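Long-range contacts in response regulator receiver (Brucella melitensis biovar Abortus, PDB 4G97), which probably receives a phosphoryl signal in a two-component system and, as other PhyR regulators do, relays it through a sigma-factor-like domain to control stress transcription: residues Thr140-Glu146 and Pro185-Asp191; Met158-His164 and Val246-Ile250. All coordinates share one frame; numbering follows the deposited sequence.

Interaction 1 of 2, residues Thr140-Glu146 and Pro185-Asp191; sequences TRLMIIE and PRMVLAD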
loop_
_atom_site.group_PDB
_atom_site.type_symbol
_atom_site.label_atom_id
_atom_site.label_comp_id
_atom_site.label_asym_id
_atom_site.label_seq_id
_atom_site.Cartn_x
_atom_site.Cartn_y
_atom_site.Cartn_z
ATOM N N THR A 140 -16.291 -6.695 -2.771
ATOM C CA THR A 140 -16.142 -6.678 -1.326
ATOM C C THR A 140 -16.999 -5.606 -0.690
ATOM O O THR A 140 -17.184 -4.520 -1.253
ATOM C CB THR A 140 -14.608 -6.537 -0.974
ATOM O OG1 THR A 140 -13.898 -7.603 -1.589
ATOM C CG2 THR A 140 -14.312 -6.586 0.498
ATOM N N ARG A 141 -17.510 -5.918 0.510
ATOM C CA ARG A 141 -18.296 -4.996 1.325
ATOM C C ARG A 141 -17.296 -4.244 2.209
ATOM O O ARG A 141 -16.538 -4.859 2.955
ATOM C CB ARG A 141 -19.327 -5.752 2.189
ATOM C CG ARG A 141 -20.447 -6.368 1.370
ATOM C CD ARG A 141 -21.343 -7.263 2.203
ATOM N NE ARG A 141 -22.246 -6.486 3.049
ATOM C CZ ARG A 141 -22.093 -6.320 4.354
ATOM N NH1 ARG A 141 -21.068 -6.875 4.986
ATOM N NH2 ARG A 141 -22.955 -5.588 5.036
ATOM N N LEU A 142 -17.252 -2.923 2.089
ATOM C CA LEU A 142 -16.285 -2.203 2.892
ATOM C C LEU A 142 -16.824 -1.040 3.677
ATOM O O LEU A 142 -17.811 -0.410 3.303
ATOM C CB LEU A 142 -15.024 -1.847 2.082
ATOM C CG LEU A 142 -15.200 -1.040 0.822
ATOM C CD1 LEU A 142 -15.298 0.447 1.142
ATOM C CD2 LEU A 142 -14.042 -1.309 -0.143
ATOM N N MET A 143 -16.165 -0.762 4.781
ATOM C CA MET A 143 -16.504 0.369 5.610
ATOM C C MET A 143 -15.437 1.467 5.405
ATOM O O MET A 143 -14.232 1.171 5.374
ATOM C CB MET A 143 -16.567 -0.071 7.060
ATOM C CG MET A 143 -16.828 1.057 8.023
ATOM S SD MET A 143 -16.901 0.581 9.769
ATOM C CE MET A 143 -15.692 -0.653 9.838
ATOM N N ILE A 144 -15.908 2.731 5.289
ATOM C CA ILE A 144 -15.067 3.923 5.170
ATOM C C ILE A 144 -15.114 4.671 6.491
ATOM O O ILE A 144 -16.200 4.983 6.959
ATOM C CB ILE A 144 -15.485 4.844 3.983
ATOM C CG1 ILE A 144 -15.355 4.084 2.633
ATOM C CG2 ILE A 144 -14.595 6.176 3.976
ATOM C CD1 ILE A 144 -15.945 4.775 1.417
ATOM N N ILE A 145 -13.952 4.941 7.103
ATOM C CA ILE A 145 -13.850 5.783 8.298
ATOM C C ILE A 145 -13.182 7.068 7.805
ATOM O O ILE A 145 -11.968 7.098 7.560
ATOM C CB ILE A 145 -13.122 5.182 9.524
ATOM C CG1 ILE A 145 -13.709 3.792 9.920
ATOM C CG2 ILE A 145 -13.267 6.168 10.699
ATOM C CD1 ILE A 145 -12.862 3.000 10.842
ATOM N N GLU A 146 -13.994 8.095 7.579
ATOM C CA GLU A 146 -13.535 9.373 7.035
ATOM C C GLU A 146 -14.520 10.489 7.394
ATOM O O GLU A 146 -15.696 10.386 7.054
ATOM C CB GLU A 146 -13.344 9.257 5.498
ATOM C CG GLU A 146 -13.040 10.564 4.782
ATOM C CD GLU A 146 -11.729 11.179 5.211
ATOM O OE1 GLU A 146 -11.747 12.268 5.827
ATOM O OE2 GLU A 146 -10.685 10.527 4.995
ATOM N N PRO A 185 -18.331 -5.488 7.764
ATOM C CA PRO A 185 -17.653 -5.368 6.461
ATOM C C PRO A 185 -16.429 -6.291 6.390
ATOM O O PRO A 185 -15.872 -6.691 7.410
ATOM C CB PRO A 185 -17.259 -3.892 6.409
ATOM C CG PRO A 185 -17.101 -3.514 7.826
ATOM C CD PRO A 185 -18.175 -4.252 8.554
ATOM N N ARG A 186 -16.025 -6.619 5.178
ATOM C CA ARG A 186 -14.914 -7.517 4.912
ATOM C C ARG A 186 -13.555 -6.782 4.897
ATOM O O ARG A 186 -12.510 -7.402 5.094
ATOM C CB ARG A 186 -15.200 -8.198 3.561
ATOM C CG ARG A 186 -14.310 -9.368 3.170
ATOM C CD ARG A 186 -14.402 -10.504 4.157
ATOM N NE ARG A 186 -13.458 -11.577 3.834
ATOM C CZ ARG A 186 -12.184 -11.612 4.207
ATOM N NH1 ARG A 186 -11.657 -10.603 4.891
ATOM N NH2 ARG A 186 -11.420 -12.644 3.882
ATOM N N MET A 187 -13.598 -5.456 4.696
ATOM C CA MET A 187 -12.442 -4.573 4.578
ATOM C C MET A 187 -12.788 -3.213 5.163
ATOM O O MET A 187 -13.960 -2.803 5.160
ATOM C CB MET A 187 -12.085 -4.430 3.074
ATOM C CG MET A 187 -10.823 -3.612 2.787
ATOM S SD MET A 187 -10.356 -3.577 1.035
ATOM C CE MET A 187 -9.560 -5.067 0.890
ATOM N N VAL A 188 -11.751 -2.484 5.625
ATOM C CA VAL A 188 -11.885 -1.135 6.170
ATOM C C VAL A 188 -10.892 -0.195 5.461
ATOM O O VAL A 188 -9.733 -0.564 5.265
ATOM C CB VAL A 188 -11.705 -1.123 7.729
ATOM C CG1 VAL A 188 -11.769 0.288 8.297
ATOM C CG2 VAL A 188 -12.748 -2.006 8.416
ATOM N N LEU A 189 -11.356 1.023 5.097
ATOM C CA LEU A 189 -10.523 2.107 4.556
ATOM C C LEU A 189 -10.686 3.195 5.605
ATOM O O LEU A 189 -11.801 3.693 5.797
ATOM C CB LEU A 189 -10.982 2.575 3.163
ATOM C CG LEU A 189 -11.321 1.450 2.170
ATOM C CD1 LEU A 189 -11.961 1.983 0.958
ATOM C CD2 LEU A 189 -10.121 0.630 1.807
ATOM N N ALA A 190 -9.607 3.447 6.393
ATOM C CA ALA A 190 -9.658 4.363 7.530
ATOM C C ALA A 190 -8.728 5.554 7.468
ATOM O O ALA A 190 -7.522 5.401 7.230
ATOM C CB ALA A 190 -9.400 3.601 8.826
ATOM N N ASP A 191 -9.284 6.742 7.741
ATOM C CA ASP A 191 -8.467 7.948 7.884
ATOM C C ASP A 191 -7.756 7.862 9.244
ATOM O O ASP A 191 -8.303 7.296 10.192
ATOM C CB ASP A 191 -9.303 9.229 7.838
ATOM C CG ASP A 191 -8.449 10.451 7.512
ATOM O OD1 ASP A 191 -7.524 10.764 8.299
ATOM O OD2 ASP A 191 -8.670 11.056 6.455
#
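Arg141 O is gripped by two backbone donors. Arg186 N binds it at 2.9 Å, and Met187 N adds a weak bond at 3.5 Å. From here the strands 141-145 and 187-191 run parallel. Met143 gives its N-H to Met187 O and takes one from Leu189 N. Ile145 repeats the pattern, with its N on Leu189 O and its O holding Asp191 N at 2.7 Å.

Leu142, Ile144, Met187 and Leu189 share one face of the sheet. There Leu142 CD1 meets Leu189 CD1 at 3.7 Å, while the CB atoms of Leu142 and Met187 stand 4.0 Å apart. Helices 149-161 and 243-265 cover this side. Met143, Ile145, Val188 and Ala190 line the other face. Met143 runs extended until chi3 (36°), where it turns CE to 3.5 Å from Val188 CG2, the two side chains pointing the same way. Its CB also rests 3.6 Å from Pro185 CG. Ile145 CD1 rests against both Val188 CG1 and Ala190 CB.

At the C-terminal end two acids meet. Glu146 OE2 lies 2.5 Å from Asp191 OD2, with the carboxylate planes turned 78° apart. Lys239 forms a salt bridge with Asp191 OD2. Glu146 OE1 accepts the backbone N of Glu148, and Asp191 OD1 that of Gln193, which helps hold both groups in place. Asp191 is the predicted phosphorylation site. Acids at the C-terminal ends of parallel hydrophobic strands, with a lysine beside them, are characteristic of the phosphoacceptor pocket of the CheY-like receiver fold.

Interaction 2 of 2, residues Met158-His164 and Val246-Ile250; sequences MVESLGH and VKALI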
loop_
_atom_site.group_PDB
_atom_site.type_symbol
_atom_site.label_atom_id
_atom_site.label_comp_id
_atom_site.label_asym_id
_atom_site.label_seq_id
_atom_site.Cartn_x
_atom_site.Cartn_y
_atom_site.Cartn_z
ATOM N N MET A 158 -14.836 5.651 -6.190
ATOM C CA MET A 158 -13.782 4.782 -6.758
ATOM C C MET A 158 -14.038 3.299 -6.450
ATOM O O MET A 158 -13.914 2.450 -7.324
ATOM C CB MET A 158 -12.377 5.183 -6.255
ATOM C CG MET A 158 -11.250 4.196 -6.692
ATOM S SD MET A 158 -10.794 4.310 -8.460
ATOM C CE MET A 158 -10.998 2.747 -8.952
ATOM N N VAL A 159 -14.366 3.010 -5.209
ATOM C CA VAL A 159 -14.666 1.668 -4.691
ATOM C C VAL A 159 -15.854 1.032 -5.466
ATOM O O VAL A 159 -15.755 -0.121 -5.916
ATOM C CB VAL A 159 -14.888 1.855 -3.165
ATOM C CG1 VAL A 159 -15.886 0.896 -2.578
ATOM C CG2 VAL A 159 -13.554 1.808 -2.427
ATOM N N GLU A 160 -16.930 1.817 -5.680
ATOM C CA GLU A 160 -18.132 1.390 -6.402
ATOM C C GLU A 160 -17.835 1.122 -7.866
ATOM O O GLU A 160 -18.334 0.127 -8.418
ATOM C CB GLU A 160 -19.238 2.437 -6.256
ATOM C CG GLU A 160 -19.820 2.466 -4.856
ATOM C CD GLU A 160 -20.860 3.532 -4.562
ATOM O OE1 GLU A 160 -20.949 4.536 -5.305
ATOM O OE2 GLU A 160 -21.543 3.392 -3.526
ATOM N N SER A 161 -16.968 1.958 -8.484
ATOM C CA SER A 161 -16.575 1.798 -9.882
ATOM C C SER A 161 -15.873 0.466 -10.094
ATOM O O SER A 161 -15.937 -0.078 -11.192
ATOM C CB SER A 161 -15.675 2.946 -10.332
ATOM O OG SER A 161 -14.327 2.739 -9.940
ATOM N N LEU A 162 -15.215 -0.062 -9.033
ATOM C CA LEU A 162 -14.509 -1.343 -9.024
ATOM C C LEU A 162 -15.454 -2.523 -8.717
ATOM O O LEU A 162 -15.018 -3.667 -8.737
ATOM C CB LEU A 162 -13.383 -1.313 -7.981
ATOM C CG LEU A 162 -12.182 -0.411 -8.250
ATOM C CD1 LEU A 162 -11.377 -0.195 -6.981
ATOM C CD2 LEU A 162 -11.299 -0.983 -9.343
ATOM N N GLY A 163 -16.706 -2.228 -8.383
ATOM C CA GLY A 163 -17.728 -3.224 -8.074
ATOM C C GLY A 163 -17.887 -3.538 -6.602
ATOM O O GLY A 163 -18.563 -4.501 -6.253
ATOM N N HIS A 164 -17.282 -2.732 -5.720
ATOM C CA HIS A 164 -17.374 -2.961 -4.291
ATOM C C HIS A 164 -18.590 -2.292 -3.705
ATOM O O HIS A 164 -19.227 -1.466 -4.359
ATOM C CB HIS A 164 -16.076 -2.536 -3.550
ATOM C CG HIS A 164 -14.840 -3.202 -4.067
ATOM N ND1 HIS A 164 -14.694 -4.577 -4.042
ATOM C CD2 HIS A 164 -13.747 -2.653 -4.639
ATOM C CE1 HIS A 164 -13.534 -4.824 -4.625
ATOM N NE2 HIS A 164 -12.922 -3.688 -4.991
ATOM N N VAL A 246 -5.538 4.236 -4.743
ATOM C CA VAL A 246 -6.598 3.551 -3.980
ATOM C C VAL A 246 -6.925 2.203 -4.639
ATOM O O VAL A 246 -6.914 1.167 -3.974
ATOM C CB VAL A 246 -7.851 4.449 -3.843
ATOM C CG1 VAL A 246 -9.018 3.673 -3.243
ATOM C CG2 VAL A 246 -7.540 5.684 -2.996
ATOM N N LYS A 247 -7.179 2.227 -5.942
ATOM C CA LYS A 247 -7.461 1.046 -6.753
ATOM C C LYS A 247 -6.361 -0.028 -6.566
ATOM O O LYS A 247 -6.672 -1.201 -6.311
ATOM C CB LYS A 247 -7.560 1.489 -8.219
ATOM C CG LYS A 247 -7.737 0.364 -9.226
ATOM C CD LYS A 247 -8.147 0.902 -10.591
ATOM C CE LYS A 247 -6.995 1.124 -11.536
ATOM N NZ LYS A 247 -7.444 1.749 -12.812
ATOM N N ALA A 248 -5.083 0.396 -6.675
ATOM C CA ALA A 248 -3.915 -0.468 -6.545
ATOM C C ALA A 248 -3.807 -1.078 -5.177
ATOM O O ALA A 248 -3.518 -2.265 -5.078
ATOM C CB ALA A 248 -2.645 0.312 -6.855
ATOM N N LEU A 249 -3.997 -0.276 -4.123
ATOM C CA LEU A 249 -3.868 -0.777 -2.766
ATOM C C LEU A 249 -5.015 -1.691 -2.349
ATOM O O LEU A 249 -4.764 -2.663 -1.654
ATOM C CB LEU A 249 -3.580 0.323 -1.764
ATOM C CG LEU A 249 -2.218 1.012 -1.972
ATOM C CD1 LEU A 249 -2.137 2.276 -1.157
ATOM C CD2 LEU A 249 -1.052 0.065 -1.660
ATOM N N ILE A 250 -6.246 -1.433 -2.843
ATOM C CA ILE A 250 -7.369 -2.344 -2.594
ATOM C C ILE A 250 -7.072 -3.682 -3.267
ATOM O O ILE A 250 -7.241 -4.730 -2.640
ATOM C CB ILE A 250 -8.758 -1.780 -3.014
ATOM C CG1 ILE A 250 -9.127 -0.591 -2.127
ATOM C CG2 ILE A 250 -9.843 -2.887 -2.898
ATOM C CD1 ILE A 250 -10.292 0.225 -2.663
#
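Ile250 carries the tight, buried part of this contact. Its CD1 reaches Val159 CG2 at 3.6 Å, the two side chains crossing at about a right angle. Its other branch, CG2, lies 3.8 Å from His164 NE2, set obliquely to the imidazole ring. The two branches of Ile250 thus touch the helix and the loop that follows it. His164 is fixed at both nitrogens: NE2 hydrogen-bonds Gln137 OE1, and ND1 the backbone N of Thr140. Its rotation is therefore set by polar bonds, while its contact with Ile250 is apolar.

The chain leaves helix 149-161 through a Schellman motif. Gly163 has positive phi (95°), Gly163 N binds Glu160 O, and His164 N returns to Val159 O at 3.0 Å. This turn brings His164 back toward helix 243-265. In the CheY-like receiver fold these are the first and last helices, and they pack side by side on one face of the parallel sheet.

The other side is more open to solvent and rests on the partly exposed Met158, Leu162 and Lys247, at similar distances. Met158 bends at chi2 (73°) and again at chi3, which lays CE 3.7 Å from Lys247 CB and close to Lys247 CD. Leu162 lies across the same stem nearly at right angles, its CD2 3.8 Å from Lys247 CG. The aliphatic stem of Lys247 thus serves both as apolar surface. Its amine leads away toward Asp244 in a long, weak ion pair. Nearer the sheet, Met158 CG and Val246 CG1 are 4.1 Å apart, the two side chains running antiparallel past one another.

Interaction 1 lies in the core of the receiver domain, whereas interaction 2 is only partly buried and reaches the surface. The first joins two neighbouring strands through regular backbone hydrogen bonds and ends in a polar pocket. The second joins two helices that cover one face of those strands, and its contacts across the segments are apolar side-chain packing. The two meet directly. Leu189 CD1 packs on Val159 CG2 at 3.7 Å, Leu142 CD2 on Val159 CG1, and Met187 SD on Ile250 CG2. The imidazole's tie to the start of the strand adds a polar link. Strand 141-145 and helix 149-161 also follow each other in the chain.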